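Local atomic coordinates of probable benzoylformate decarboxylase (Rhodococcus jostii, PDB entry 7ORX), a protein that binds thiamine diphosphate and belongs to the family of multidomain enzymes that depend on this cofactor, here assembled from four chains. Residues A74-G79 / V111-V116; P94-A99 / Q144-A149; R140-A145 / V157-P162; A5-V10 / D164-E169; E9-L14 / E136-T141. All blocks are in the same frame, centred on the assembly; numbering follows the deposited sequence.

Interaction 1 of 5, residues A74-G79 / V111-V116; sequences AASGSG and VMLSNV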
# COMPACT_ATOMS: atom_id res chain seq x y z
N ALA C 74 -10.32 -14.29 -8.71
CA ALA C 74 -9.90 -14.10 -7.30
C ALA C 74 -8.44 -13.61 -7.25
O ALA C 74 -8.02 -12.90 -8.20
CB ALA C 74 -10.11 -15.41 -6.55
N ALA C 75 -7.69 -13.99 -6.22
CA ALA C 75 -6.28 -13.58 -5.97
C ALA C 75 -5.30 -14.40 -6.83
O ALA C 75 -4.32 -13.79 -7.35
CB ALA C 75 -5.97 -13.71 -4.49
N SER C 76 -5.53 -15.72 -6.95
CA SER C 76 -4.65 -16.67 -7.69
C SER C 76 -4.64 -16.33 -9.19
O SER C 76 -3.53 -16.30 -9.78
CB SER C 76 -5.01 -18.13 -7.42
OG SER C 76 -6.42 -18.33 -7.28
N GLY C 77 -5.82 -16.08 -9.77
CA GLY C 77 -6.00 -15.66 -11.18
C GLY C 77 -5.45 -14.25 -11.44
O GLY C 77 -4.76 -14.06 -12.47
N SER C 78 -5.74 -13.28 -10.56
CA SER C 78 -5.26 -11.87 -10.68
C SER C 78 -3.73 -11.83 -10.58
O SER C 78 -3.12 -11.12 -11.43
CB SER C 78 -5.91 -10.96 -9.64
OG SER C 78 -7.27 -10.88 -9.95
N GLY C 79 -3.16 -12.51 -9.58
CA GLY C 79 -1.71 -12.61 -9.35
C GLY C 79 -0.98 -13.14 -10.58
O GLY C 79 0.06 -12.56 -10.96
N VAL C 111 -12.22 -17.14 3.95
CA VAL C 111 -12.64 -18.47 3.42
C VAL C 111 -11.86 -18.70 2.11
O VAL C 111 -11.25 -17.74 1.60
CB VAL C 111 -14.17 -18.56 3.21
CG1 VAL C 111 -14.94 -18.31 4.51
CG2 VAL C 111 -14.66 -17.66 2.09
N MET C 112 -11.89 -19.93 1.60
CA MET C 112 -11.19 -20.38 0.38
C MET C 112 -11.55 -19.44 -0.78
O MET C 112 -12.73 -19.18 -0.94
CB MET C 112 -11.58 -21.84 0.11
CG MET C 112 -10.79 -22.57 -0.97
SD MET C 112 -9.04 -22.84 -0.63
CE MET C 112 -8.68 -24.03 -1.92
N LEU C 113 -10.56 -18.91 -1.50
CA LEU C 113 -10.67 -18.04 -2.71
C LEU C 113 -11.17 -16.62 -2.37
O LEU C 113 -11.69 -15.95 -3.29
CB LEU C 113 -11.51 -18.73 -3.79
CG LEU C 113 -10.75 -19.69 -4.73
CD1 LEU C 113 -9.42 -19.13 -5.24
CD2 LEU C 113 -10.51 -21.05 -4.08
N SER C 114 -10.99 -16.19 -1.11
CA SER C 114 -10.92 -14.76 -0.66
C SER C 114 -9.65 -14.12 -1.22
O SER C 114 -8.55 -14.70 -1.02
CB SER C 114 -10.93 -14.60 0.84
OG SER C 114 -12.23 -14.73 1.33
N ASN C 115 -9.82 -12.96 -1.86
CA ASN C 115 -8.78 -11.95 -2.19
C ASN C 115 -8.71 -10.99 -0.99
O ASN C 115 -9.66 -10.24 -0.76
CB ASN C 115 -9.10 -11.35 -3.57
CG ASN C 115 -8.06 -10.40 -4.14
OD1 ASN C 115 -7.09 -10.03 -3.46
ND2 ASN C 115 -8.29 -9.97 -5.38
N VAL C 116 -7.66 -11.10 -0.17
CA VAL C 116 -7.46 -10.27 1.07
C VAL C 116 -6.78 -8.95 0.66
O VAL C 116 -5.61 -9.04 0.21
CB VAL C 116 -6.66 -11.04 2.15
CG1 VAL C 116 -6.72 -10.35 3.51
CG2 VAL C 116 -7.10 -12.50 2.27
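N115 sets its CG anti to its backbone N (chi1 -174°), which brings CG to A75, 3.9 Å from A75 CB. S76 holds OG between its own N and carbonyl carbon (chi1 36°), and there it meets L113 from the other segment, OG to CD1 at 3.7 Å. The same L113 CD1 also touches A74 CB at 4.0 Å, so one methyl group bridges the first and third residues of 74-79. A74 CB in turn rests near L113 O, which accepts a hydrogen bond from N30. No hydrogen bond joins the segments. Within the short helix S78 OG donates to A74 O at 2.8 Å, nearly along the C=O axis (168°), and also bonds Y158 OH of strand 157-162. This is the cofactor end of the N-terminal thiamine diphosphate-binding domain, where helix 74-79 follows strand 68-73 of its parallel sheet and S76 and G77 touch thiamine diphosphate. Facing it, 111-114 forms a type II beta turn closed by S114 N to V111 O at 3.1 Å. L113 of this turn also packs on S403 of the second subunit, and G405 of that subunit on S76.

Interaction 2 of 5, residues P94-A99 / Q144-A149; sequences PLVVTA and QAIHTA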
# COMPACT_ATOMS: atom_id res chain seq x y z
N PRO C 94 -5.59 0.68 -22.21
CA PRO C 94 -6.77 0.81 -21.37
C PRO C 94 -7.49 -0.49 -21.07
O PRO C 94 -8.64 -0.58 -21.36
CB PRO C 94 -7.67 1.77 -22.18
CG PRO C 94 -7.28 1.54 -23.59
CD PRO C 94 -5.80 1.21 -23.56
N LEU C 95 -6.82 -1.48 -20.49
CA LEU C 95 -7.46 -2.73 -20.01
C LEU C 95 -8.30 -2.41 -18.78
O LEU C 95 -7.80 -1.78 -17.83
CB LEU C 95 -6.40 -3.75 -19.61
CG LEU C 95 -5.40 -4.15 -20.69
CD1 LEU C 95 -4.52 -5.32 -20.20
CD2 LEU C 95 -6.12 -4.55 -21.97
N VAL C 96 -9.52 -2.92 -18.76
CA VAL C 96 -10.40 -2.87 -17.57
C VAL C 96 -10.44 -4.28 -16.99
O VAL C 96 -11.07 -5.15 -17.59
CB VAL C 96 -11.78 -2.40 -18.02
CG1 VAL C 96 -12.72 -2.35 -16.84
CG2 VAL C 96 -11.69 -1.08 -18.76
N VAL C 97 -9.74 -4.53 -15.91
CA VAL C 97 -9.62 -5.92 -15.41
C VAL C 97 -10.57 -6.08 -14.23
O VAL C 97 -10.31 -5.47 -13.21
CB VAL C 97 -8.18 -6.16 -14.95
CG1 VAL C 97 -7.96 -7.58 -14.44
CG2 VAL C 97 -7.20 -5.80 -16.05
N THR C 98 -11.64 -6.87 -14.38
CA THR C 98 -12.53 -7.27 -13.27
C THR C 98 -12.10 -8.64 -12.73
O THR C 98 -11.75 -9.54 -13.50
CB THR C 98 -13.98 -7.29 -13.73
OG1 THR C 98 -14.13 -8.41 -14.60
CG2 THR C 98 -14.39 -6.03 -14.47
N ALA C 99 -12.17 -8.82 -11.42
CA ALA C 99 -11.88 -10.09 -10.74
C ALA C 99 -13.09 -10.50 -9.90
O ALA C 99 -13.65 -9.65 -9.24
CB ALA C 99 -10.64 -9.92 -9.90
N GLN C 144 -16.62 4.36 -13.73
CA GLN C 144 -15.42 5.16 -13.36
C GLN C 144 -14.15 4.44 -13.88
O GLN C 144 -13.26 5.11 -14.46
CB GLN C 144 -15.38 5.33 -11.84
CG GLN C 144 -14.08 5.90 -11.34
CD GLN C 144 -14.15 6.35 -9.89
OE1 GLN C 144 -15.03 6.02 -9.08
NE2 GLN C 144 -13.19 7.16 -9.53
N ALA C 145 -14.06 3.13 -13.65
CA ALA C 145 -12.96 2.29 -14.15
C ALA C 145 -12.75 2.55 -15.64
O ALA C 145 -11.57 2.75 -16.03
CB ALA C 145 -13.24 0.82 -13.90
N ILE C 146 -13.81 2.57 -16.44
CA ILE C 146 -13.66 2.66 -17.92
C ILE C 146 -13.19 4.07 -18.26
O ILE C 146 -12.25 4.19 -19.02
CB ILE C 146 -14.96 2.29 -18.65
CG1 ILE C 146 -15.25 0.81 -18.47
CG2 ILE C 146 -14.89 2.69 -20.12
CD1 ILE C 146 -16.70 0.45 -18.67
N HIS C 147 -13.80 5.10 -17.70
CA HIS C 147 -13.43 6.49 -18.07
C HIS C 147 -11.97 6.75 -17.72
O HIS C 147 -11.26 7.45 -18.49
CB HIS C 147 -14.30 7.49 -17.31
CG HIS C 147 -15.71 7.52 -17.77
ND1 HIS C 147 -16.03 7.65 -19.10
CD2 HIS C 147 -16.87 7.50 -17.06
CE1 HIS C 147 -17.35 7.70 -19.20
NE2 HIS C 147 -17.89 7.60 -17.96
N THR C 148 -11.60 6.28 -16.54
CA THR C 148 -10.23 6.37 -15.96
C THR C 148 -9.26 5.65 -16.90
O THR C 148 -8.24 6.23 -17.22
CB THR C 148 -10.16 5.75 -14.55
OG1 THR C 148 -11.07 6.41 -13.67
CG2 THR C 148 -8.78 5.81 -13.95
N ALA C 149 -9.54 4.43 -17.32
CA ALA C 149 -8.64 3.69 -18.25
C ALA C 149 -8.36 4.51 -19.52
O ALA C 149 -7.20 4.45 -19.96
CB ALA C 149 -9.21 2.35 -18.56
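P94 and A149 meet at the firmer end of this contact, where the start of strand 95-101 passes the last turn of helix 138-149. P94 CB lies 3.5 Å from A149 O and 4.0 Å from A149 CB, so CB of the proline touches both the methyl group and the carbonyl oxygen of one residue. V96, two residues further on and pointing at the helix, divides its branches between the positions of one helical turn. Its CG1 is anti to the backbone N (chi1 179°). CG2, the branch beside that N, reaches I146 CG1 at 4.0 Å and A149 CB at 4.2 Å. The V96 and I146 side chains cross obliquely.

The contact is looser on the A145 side: V96 CG1 comes only to 4.4 Å from A145 CB, and beyond V96 the strand has no contact with 144-149. Q144, H147 and T148 do not touch the strand. Q144 O accepts both T148 N and T148 OG1, the hydroxyl at 2.7 Å from above the carbonyl plane, and T148 is partly exposed although A309 of the third subunit packs on it.

The segments 95-99 and 144-149 run roughly antiparallel, their directions 151° apart, as expected when a helix returns the chain across a parallel sheet in an alpha/beta fold. V96 touches L69 of strand 68-73, A149 also touches V157 of strand 157-162, A145 touches W128 of strand 128-130, and L95 points away from helix 138-149, against L54 and A57 of helix 50-64.

Interaction 3 of 5, residues R140-A145 / V157-P162; sequences RTINQA and VYVSVP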
# COMPACT_ATOMS: atom_id res chain seq x y z
N ARG C 140 -21.40 2.01 -11.05
CA ARG C 140 -20.70 3.33 -11.17
C ARG C 140 -19.19 3.08 -11.05
O ARG C 140 -18.42 3.71 -11.77
CB ARG C 140 -21.23 4.34 -10.15
CG ARG C 140 -20.67 5.75 -10.30
CD ARG C 140 -20.62 6.51 -8.96
NE ARG C 140 -19.82 5.71 -8.06
CZ ARG C 140 -18.47 5.68 -8.08
NH1 ARG C 140 -17.78 6.52 -8.84
NH2 ARG C 140 -17.81 4.84 -7.29
N THR C 141 -18.77 2.19 -10.16
CA THR C 141 -17.35 1.81 -10.02
C THR C 141 -16.82 1.37 -11.40
O THR C 141 -15.74 1.77 -11.79
CB THR C 141 -17.15 0.75 -8.94
OG1 THR C 141 -17.42 1.32 -7.66
CG2 THR C 141 -15.74 0.20 -8.92
N ILE C 142 -17.58 0.56 -12.14
CA ILE C 142 -17.17 0.08 -13.48
C ILE C 142 -17.24 1.25 -14.46
O ILE C 142 -16.31 1.38 -15.24
CB ILE C 142 -17.98 -1.14 -13.92
CG1 ILE C 142 -17.79 -2.26 -12.89
CG2 ILE C 142 -17.56 -1.61 -15.31
CD1 ILE C 142 -18.41 -3.55 -13.32
N ASN C 143 -18.23 2.09 -14.41
CA ASN C 143 -18.23 3.32 -15.25
C ASN C 143 -16.95 4.11 -14.99
O ASN C 143 -16.28 4.48 -15.98
CB ASN C 143 -19.40 4.28 -15.01
CG ASN C 143 -19.48 5.30 -16.12
OD1 ASN C 143 -19.46 4.92 -17.28
ND2 ASN C 143 -19.52 6.57 -15.81
N GLN C 144 -16.62 4.36 -13.73
CA GLN C 144 -15.42 5.16 -13.36
C GLN C 144 -14.15 4.44 -13.88
O GLN C 144 -13.26 5.11 -14.46
CB GLN C 144 -15.38 5.33 -11.84
CG GLN C 144 -14.08 5.90 -11.34
CD GLN C 144 -14.15 6.35 -9.89
OE1 GLN C 144 -15.03 6.02 -9.08
NE2 GLN C 144 -13.19 7.16 -9.53
N ALA C 145 -14.06 3.13 -13.65
CA ALA C 145 -12.96 2.29 -14.15
C ALA C 145 -12.75 2.55 -15.64
O ALA C 145 -11.57 2.75 -16.03
CB ALA C 145 -13.24 0.82 -13.90
N VAL C 157 -6.79 -0.66 -15.19
CA VAL C 157 -7.61 -0.40 -13.96
C VAL C 157 -8.12 -1.76 -13.46
O VAL C 157 -8.26 -2.67 -14.29
CB VAL C 157 -8.77 0.55 -14.31
CG1 VAL C 157 -8.23 1.80 -14.96
CG2 VAL C 157 -9.73 -0.08 -15.29
N TYR C 158 -8.39 -1.91 -12.18
CA TYR C 158 -8.79 -3.20 -11.60
C TYR C 158 -10.00 -2.97 -10.70
O TYR C 158 -9.99 -2.05 -9.95
CB TYR C 158 -7.65 -3.77 -10.78
CG TYR C 158 -7.88 -5.11 -10.12
CD1 TYR C 158 -7.77 -6.30 -10.82
CD2 TYR C 158 -8.08 -5.18 -8.76
CE1 TYR C 158 -7.92 -7.52 -10.19
CE2 TYR C 158 -8.22 -6.40 -8.11
CZ TYR C 158 -8.11 -7.58 -8.83
OH TYR C 158 -8.26 -8.77 -8.16
N VAL C 159 -10.99 -3.84 -10.79
CA VAL C 159 -12.24 -3.78 -10.01
C VAL C 159 -12.49 -5.19 -9.50
O VAL C 159 -12.63 -6.08 -10.34
CB VAL C 159 -13.40 -3.29 -10.88
CG1 VAL C 159 -14.67 -3.30 -10.08
CG2 VAL C 159 -13.14 -1.92 -11.46
N SER C 160 -12.55 -5.40 -8.18
CA SER C 160 -12.83 -6.73 -7.57
C SER C 160 -14.29 -6.72 -7.15
O SER C 160 -14.60 -5.85 -6.41
CB SER C 160 -11.88 -7.01 -6.40
OG SER C 160 -12.36 -8.01 -5.52
N VAL C 161 -15.14 -7.62 -7.64
CA VAL C 161 -16.60 -7.62 -7.34
C VAL C 161 -16.97 -8.95 -6.67
O VAL C 161 -16.77 -10.02 -7.26
CB VAL C 161 -17.45 -7.37 -8.60
CG1 VAL C 161 -18.91 -7.35 -8.23
CG2 VAL C 161 -17.00 -6.14 -9.35
N PRO C 162 -17.49 -8.91 -5.41
CA PRO C 162 -18.01 -10.10 -4.75
C PRO C 162 -19.16 -10.68 -5.57
O PRO C 162 -19.98 -9.92 -6.10
CB PRO C 162 -18.50 -9.59 -3.39
CG PRO C 162 -17.72 -8.32 -3.14
CD PRO C 162 -17.46 -7.76 -4.51
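V157 meets the helix at A145, and every atom of its side chain beyond CA comes close to the carbonyl oxygen of that residue. CB stands 4.0 Å from A145 O. CG1, anti to the carbonyl carbon of V157 (chi1 -54°), is 3.6 Å from A145 O, and CG2 is 3.5 Å from it. CG2 goes further and reaches the methyl CB of A145 at 3.9 Å. The valine thus straddles the oxygen with both branches while one of them also lies against the alanine.

The helix and strand belong to the beta-alpha-beta unit formed by strand 128-130, helix 138-149 and strand 157-162. Segments 140-145 and 157-162 run 168° apart, the near-antiparallel course of a helix lying over its sheet. V159, two residues on and directed to the same face, extends the apolar seam. Its CG2 meets A145 CB at 3.7 Å, and its CG1 touches T141 CG2 at 3.8 Å, with I142 CG1 slightly farther off. T141 turns this methyl branch to the strand. R140 and Q144, which take no part in the contact with the strand, bond each other: R140 NH1 donates to Q144 OE1 at 2.8 Å, nearly in the guanidinium plane but 41° above that of the amide. R140 NH1 also bonds R310 O of the third subunit, which brings this part of the helix to a subunit interface.

Interaction 4 of 5, residues A5-V10 / D164-E169; sequences ATVSEV and DDWAAE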
# COMPACT_ATOMS: atom_id res chain seq x y z
N ALA C 5 -34.09 -3.58 -11.98
CA ALA C 5 -32.98 -4.16 -12.79
C ALA C 5 -31.92 -4.67 -11.80
O ALA C 5 -31.82 -4.02 -10.75
CB ALA C 5 -32.42 -3.09 -13.70
N THR C 6 -31.14 -5.71 -12.11
CA THR C 6 -30.03 -6.19 -11.24
C THR C 6 -28.71 -5.50 -11.63
O THR C 6 -28.63 -4.84 -12.70
CB THR C 6 -29.85 -7.71 -11.25
OG1 THR C 6 -29.52 -8.10 -12.58
CG2 THR C 6 -31.07 -8.48 -10.79
N VAL C 7 -27.73 -5.61 -10.75
CA VAL C 7 -26.40 -4.97 -10.94
C VAL C 7 -25.78 -5.56 -12.22
O VAL C 7 -25.16 -4.81 -12.99
CB VAL C 7 -25.55 -5.18 -9.68
CG1 VAL C 7 -24.09 -4.97 -9.94
CG2 VAL C 7 -26.02 -4.27 -8.55
N SER C 8 -25.97 -6.85 -12.45
CA SER C 8 -25.59 -7.59 -13.68
C SER C 8 -26.27 -6.94 -14.92
O SER C 8 -25.57 -6.65 -15.90
CB SER C 8 -25.92 -9.07 -13.50
OG SER C 8 -25.75 -9.80 -14.71
N GLU C 9 -27.58 -6.69 -14.89
CA GLU C 9 -28.30 -6.20 -16.09
C GLU C 9 -27.78 -4.81 -16.45
O GLU C 9 -27.62 -4.51 -17.65
CB GLU C 9 -29.80 -6.19 -15.86
CG GLU C 9 -30.38 -7.58 -15.67
CD GLU C 9 -31.86 -7.65 -15.32
OE1 GLU C 9 -32.36 -6.81 -14.50
OE2 GLU C 9 -32.51 -8.58 -15.82
N VAL C 10 -27.50 -3.99 -15.45
CA VAL C 10 -27.08 -2.59 -15.70
C VAL C 10 -25.63 -2.57 -16.17
O VAL C 10 -25.30 -1.76 -17.07
CB VAL C 10 -27.29 -1.71 -14.46
CG1 VAL C 10 -26.75 -0.31 -14.71
CG2 VAL C 10 -28.74 -1.65 -14.07
N ASP C 164 -21.86 -12.28 -5.15
CA ASP C 164 -23.25 -12.08 -4.70
C ASP C 164 -23.74 -10.67 -5.08
O ASP C 164 -24.95 -10.42 -4.99
CB ASP C 164 -23.41 -12.41 -3.21
CG ASP C 164 -22.59 -11.58 -2.23
OD1 ASP C 164 -21.37 -11.36 -2.50
OD2 ASP C 164 -23.18 -11.18 -1.13
N ASP C 165 -22.86 -9.78 -5.52
CA ASP C 165 -23.26 -8.38 -5.84
C ASP C 165 -24.06 -8.35 -7.14
O ASP C 165 -24.90 -7.46 -7.27
CB ASP C 165 -22.06 -7.44 -5.98
CG ASP C 165 -21.43 -7.04 -4.66
OD1 ASP C 165 -22.00 -7.42 -3.57
OD2 ASP C 165 -20.37 -6.32 -4.71
N TRP C 166 -23.82 -9.30 -8.05
CA TRP C 166 -24.38 -9.25 -9.42
C TRP C 166 -25.91 -9.39 -9.38
O TRP C 166 -26.59 -8.82 -10.21
CB TRP C 166 -23.72 -10.33 -10.27
CG TRP C 166 -22.27 -10.08 -10.48
CD1 TRP C 166 -21.22 -10.84 -10.06
CD2 TRP C 166 -21.70 -8.95 -11.16
NE1 TRP C 166 -20.04 -10.28 -10.44
CE2 TRP C 166 -20.30 -9.12 -11.12
CE3 TRP C 166 -22.25 -7.86 -11.82
CZ2 TRP C 166 -19.43 -8.20 -11.69
CZ3 TRP C 166 -21.39 -6.96 -12.42
CH2 TRP C 166 -19.99 -7.13 -12.34
N ALA C 167 -26.41 -10.13 -8.40
CA ALA C 167 -27.82 -10.50 -8.21
C ALA C 167 -28.54 -9.40 -7.43
O ALA C 167 -29.78 -9.38 -7.45
CB ALA C 167 -27.90 -11.82 -7.48
N ALA C 168 -27.82 -8.48 -6.77
CA ALA C 168 -28.46 -7.42 -5.96
C ALA C 168 -29.24 -6.45 -6.85
O ALA C 168 -28.89 -6.32 -8.05
CB ALA C 168 -27.41 -6.68 -5.15
N GLU C 169 -30.26 -5.79 -6.28
CA GLU C 169 -31.05 -4.78 -7.02
C GLU C 169 -30.12 -3.61 -7.34
O GLU C 169 -29.36 -3.20 -6.46
CB GLU C 169 -32.27 -4.35 -6.21
CG GLU C 169 -33.28 -3.50 -7.00
CD GLU C 169 -34.28 -2.70 -6.14
OE1 GLU C 169 -33.97 -2.45 -4.94
OE2 GLU C 169 -35.41 -2.32 -6.65
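A capping box opens helix 7-17, and its N-cap residue T6 is also joined to E169 by a single beta bridge between backbones. Within the box T6 N donates to E9 OE1 at 2.9 Å, meeting the carboxylate oxygen on its anti side. The return bond, E9 N to T6 OG1, is weak at 3.3 Å; chi1 of 62° holds that hydroxyl between T6 N and its carbonyl carbon.

The next two amides of the helix donate to the loop. V7 N donates to A168 O at 3.0 Å, approaching almost in line with the carbonyl (170°), and S8 N donates to W166 O at 3.0 Å, in the carbonyl plane on a lone pair. Two loop carbonyls thereby take up N-H groups at the helix start, which no earlier helical residue can accept. T6 CA adds a CA-H...O contact to A168 O.

V7 packs next to these bonds. Its CB lies 3.4 Å from D165 O, the oxygen that also accepts A168 N and closes the type I turn 165-168. V7 CG1 reaches W166 CE3 at 3.9 Å, the two side chains crossing at about a right angle. S8 N lies at the edge of the indole, in its plane, while S8 CA is placed obliquely, 3.8 Å from CE3.

Around the junction, the backbones of A5 and A170 are hydrogen-bonded, D165 forms a salt bridge with R104, the W166 ring meets that of F34, and V138 of helix 138-149 touches V7, D165 and W166.

Interaction 5 of 5, residues E9-L14 / E136-T141; sequences EVTYEL and EDVPRT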
# COMPACT_ATOMS: atom_id res chain seq x y z
N GLU C 9 -27.58 -6.69 -14.89
CA GLU C 9 -28.30 -6.20 -16.09
C GLU C 9 -27.78 -4.81 -16.45
O GLU C 9 -27.62 -4.51 -17.65
CB GLU C 9 -29.80 -6.19 -15.86
CG GLU C 9 -30.38 -7.58 -15.67
CD GLU C 9 -31.86 -7.65 -15.32
OE1 GLU C 9 -32.36 -6.81 -14.50
OE2 GLU C 9 -32.51 -8.58 -15.82
N VAL C 10 -27.50 -3.99 -15.45
CA VAL C 10 -27.08 -2.59 -15.70
C VAL C 10 -25.63 -2.57 -16.17
O VAL C 10 -25.30 -1.76 -17.07
CB VAL C 10 -27.29 -1.71 -14.46
CG1 VAL C 10 -26.75 -0.31 -14.71
CG2 VAL C 10 -28.74 -1.65 -14.07
N THR C 11 -24.79 -3.39 -15.54
CA THR C 11 -23.35 -3.52 -15.87
C THR C 11 -23.21 -3.90 -17.35
O THR C 11 -22.50 -3.19 -18.06
CB THR C 11 -22.64 -4.51 -14.94
OG1 THR C 11 -22.74 -4.04 -13.60
CG2 THR C 11 -21.18 -4.69 -15.29
N TYR C 12 -23.93 -4.94 -17.80
CA TYR C 12 -23.93 -5.43 -19.21
C TYR C 12 -24.49 -4.35 -20.14
O TYR C 12 -23.90 -4.15 -21.21
CB TYR C 12 -24.65 -6.76 -19.34
CG TYR C 12 -23.78 -7.96 -19.04
CD1 TYR C 12 -22.66 -8.22 -19.80
CD2 TYR C 12 -24.05 -8.81 -17.98
CE1 TYR C 12 -21.83 -9.30 -19.53
CE2 TYR C 12 -23.26 -9.90 -17.69
CZ TYR C 12 -22.14 -10.16 -18.48
OH TYR C 12 -21.31 -11.23 -18.25
N GLU C 13 -25.52 -3.61 -19.75
CA GLU C 13 -26.07 -2.55 -20.63
C GLU C 13 -24.99 -1.48 -20.82
O GLU C 13 -24.93 -0.83 -21.91
CB GLU C 13 -27.41 -2.05 -20.09
CG GLU C 13 -28.03 -0.92 -20.93
CD GLU C 13 -29.28 -1.14 -21.78
OE1 GLU C 13 -30.22 -0.29 -21.68
OE2 GLU C 13 -29.28 -2.11 -22.61
N LEU C 14 -24.16 -1.31 -19.80
CA LEU C 14 -23.13 -0.26 -19.76
C LEU C 14 -21.94 -0.70 -20.60
O LEU C 14 -21.48 0.12 -21.42
CB LEU C 14 -22.77 -0.04 -18.30
CG LEU C 14 -21.56 0.84 -18.07
CD1 LEU C 14 -21.86 2.31 -18.33
CD2 LEU C 14 -21.01 0.66 -16.66
N GLU C 136 -24.55 -1.97 -4.70
CA GLU C 136 -25.21 -0.83 -5.37
C GLU C 136 -24.20 -0.05 -6.20
O GLU C 136 -24.53 0.46 -7.30
CB GLU C 136 -25.83 0.04 -4.28
CG GLU C 136 -27.00 -0.66 -3.60
CD GLU C 136 -27.14 -0.40 -2.10
OE1 GLU C 136 -28.05 0.38 -1.72
OE2 GLU C 136 -26.33 -1.00 -1.32
N ASP C 137 -22.98 0.07 -5.66
CA ASP C 137 -21.96 0.94 -6.28
C ASP C 137 -21.18 0.17 -7.38
O ASP C 137 -20.19 0.72 -7.89
CB ASP C 137 -21.03 1.48 -5.20
CG ASP C 137 -20.25 2.72 -5.63
OD1 ASP C 137 -20.92 3.66 -6.19
OD2 ASP C 137 -18.99 2.75 -5.40
N VAL C 138 -21.57 -1.05 -7.74
CA VAL C 138 -20.76 -1.82 -8.70
C VAL C 138 -20.88 -1.18 -10.07
O VAL C 138 -19.86 -0.90 -10.69
CB VAL C 138 -21.09 -3.31 -8.64
CG1 VAL C 138 -20.51 -4.07 -9.81
CG2 VAL C 138 -20.54 -3.90 -7.34
N PRO C 139 -22.06 -0.84 -10.60
CA PRO C 139 -22.13 -0.18 -11.91
C PRO C 139 -21.32 1.12 -12.01
O PRO C 139 -20.61 1.28 -12.93
CB PRO C 139 -23.64 0.06 -12.09
CG PRO C 139 -24.27 -1.05 -11.29
CD PRO C 139 -23.38 -1.13 -10.06
N ARG C 140 -21.40 2.01 -11.05
CA ARG C 140 -20.70 3.33 -11.17
C ARG C 140 -19.19 3.08 -11.05
O ARG C 140 -18.42 3.71 -11.77
CB ARG C 140 -21.23 4.34 -10.15
CG ARG C 140 -20.67 5.75 -10.30
CD ARG C 140 -20.62 6.51 -8.96
NE ARG C 140 -19.82 5.71 -8.06
CZ ARG C 140 -18.47 5.68 -8.08
NH1 ARG C 140 -17.78 6.52 -8.84
NH2 ARG C 140 -17.81 4.84 -7.29
N THR C 141 -18.77 2.19 -10.16
CA THR C 141 -17.35 1.81 -10.02
C THR C 141 -16.82 1.37 -11.40
O THR C 141 -15.74 1.77 -11.79
CB THR C 141 -17.15 0.75 -8.94
OG1 THR C 141 -17.42 1.32 -7.66
CG2 THR C 141 -15.74 0.20 -8.92
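D137 O is gripped twice, by T141 N at 3.1 Å and by T141 OG1 at 2.8 Å, from opposite faces of its carbonyl plane, in the first turn of the helix that offers V138 and P139 to helix 7-17. The contact joins two neighbouring helices of the alpha/beta thiamine diphosphate-binding fold. D137 is the N-cap residue of helix 138-149, but its carboxylate makes no capping bond. R140 takes it side-on instead, NE to OD1 at 3.0 Å and NH2 to OD2 at 3.1 Å. Both oxygens are met on the syn side, and they lie in the guanidinium plane, so the paired bonds fix the rotation of each flat group.

Between the helices P139 is the shared partner. V10 CG1, anti to its backbone N (chi1 175°), meets P139 CB at 4.1 Å, and the two side chains cross at about a right angle. T11 OG1 sits 4.1 Å from P139 CG; it makes its hydrogen bond within its own helix, to V7 O. L14 completes the row one turn beyond V10: its CD2 lies 3.8 Å from P139 O.

Interactions 5, 3 and 2 follow one another along helix 138-149, and 4 and 5 along helix 7-17. Neighbouring centres stand close: about 7 Å between those of interactions 2 and 3, about 9 Å between 3 and 5, and about 8 Å between 4 and 5. Interactions 2 and 3 reach adjacent strands of the same parallel sheet, 95-101 and 157-162, bonded through V97 N and V157 O. W166 touches V161, I142 and T11, linking interaction 4 to 3 and 5. Interaction 1 stands apart, its centre about 17 to 22 Å from the others, at the cofactor, yet it touches strand 157-162 of interaction 3. Along the chain it is nested inside the loops closed by interactions 4 and 5, which tie the N-terminal helix to residues over 120 positions later.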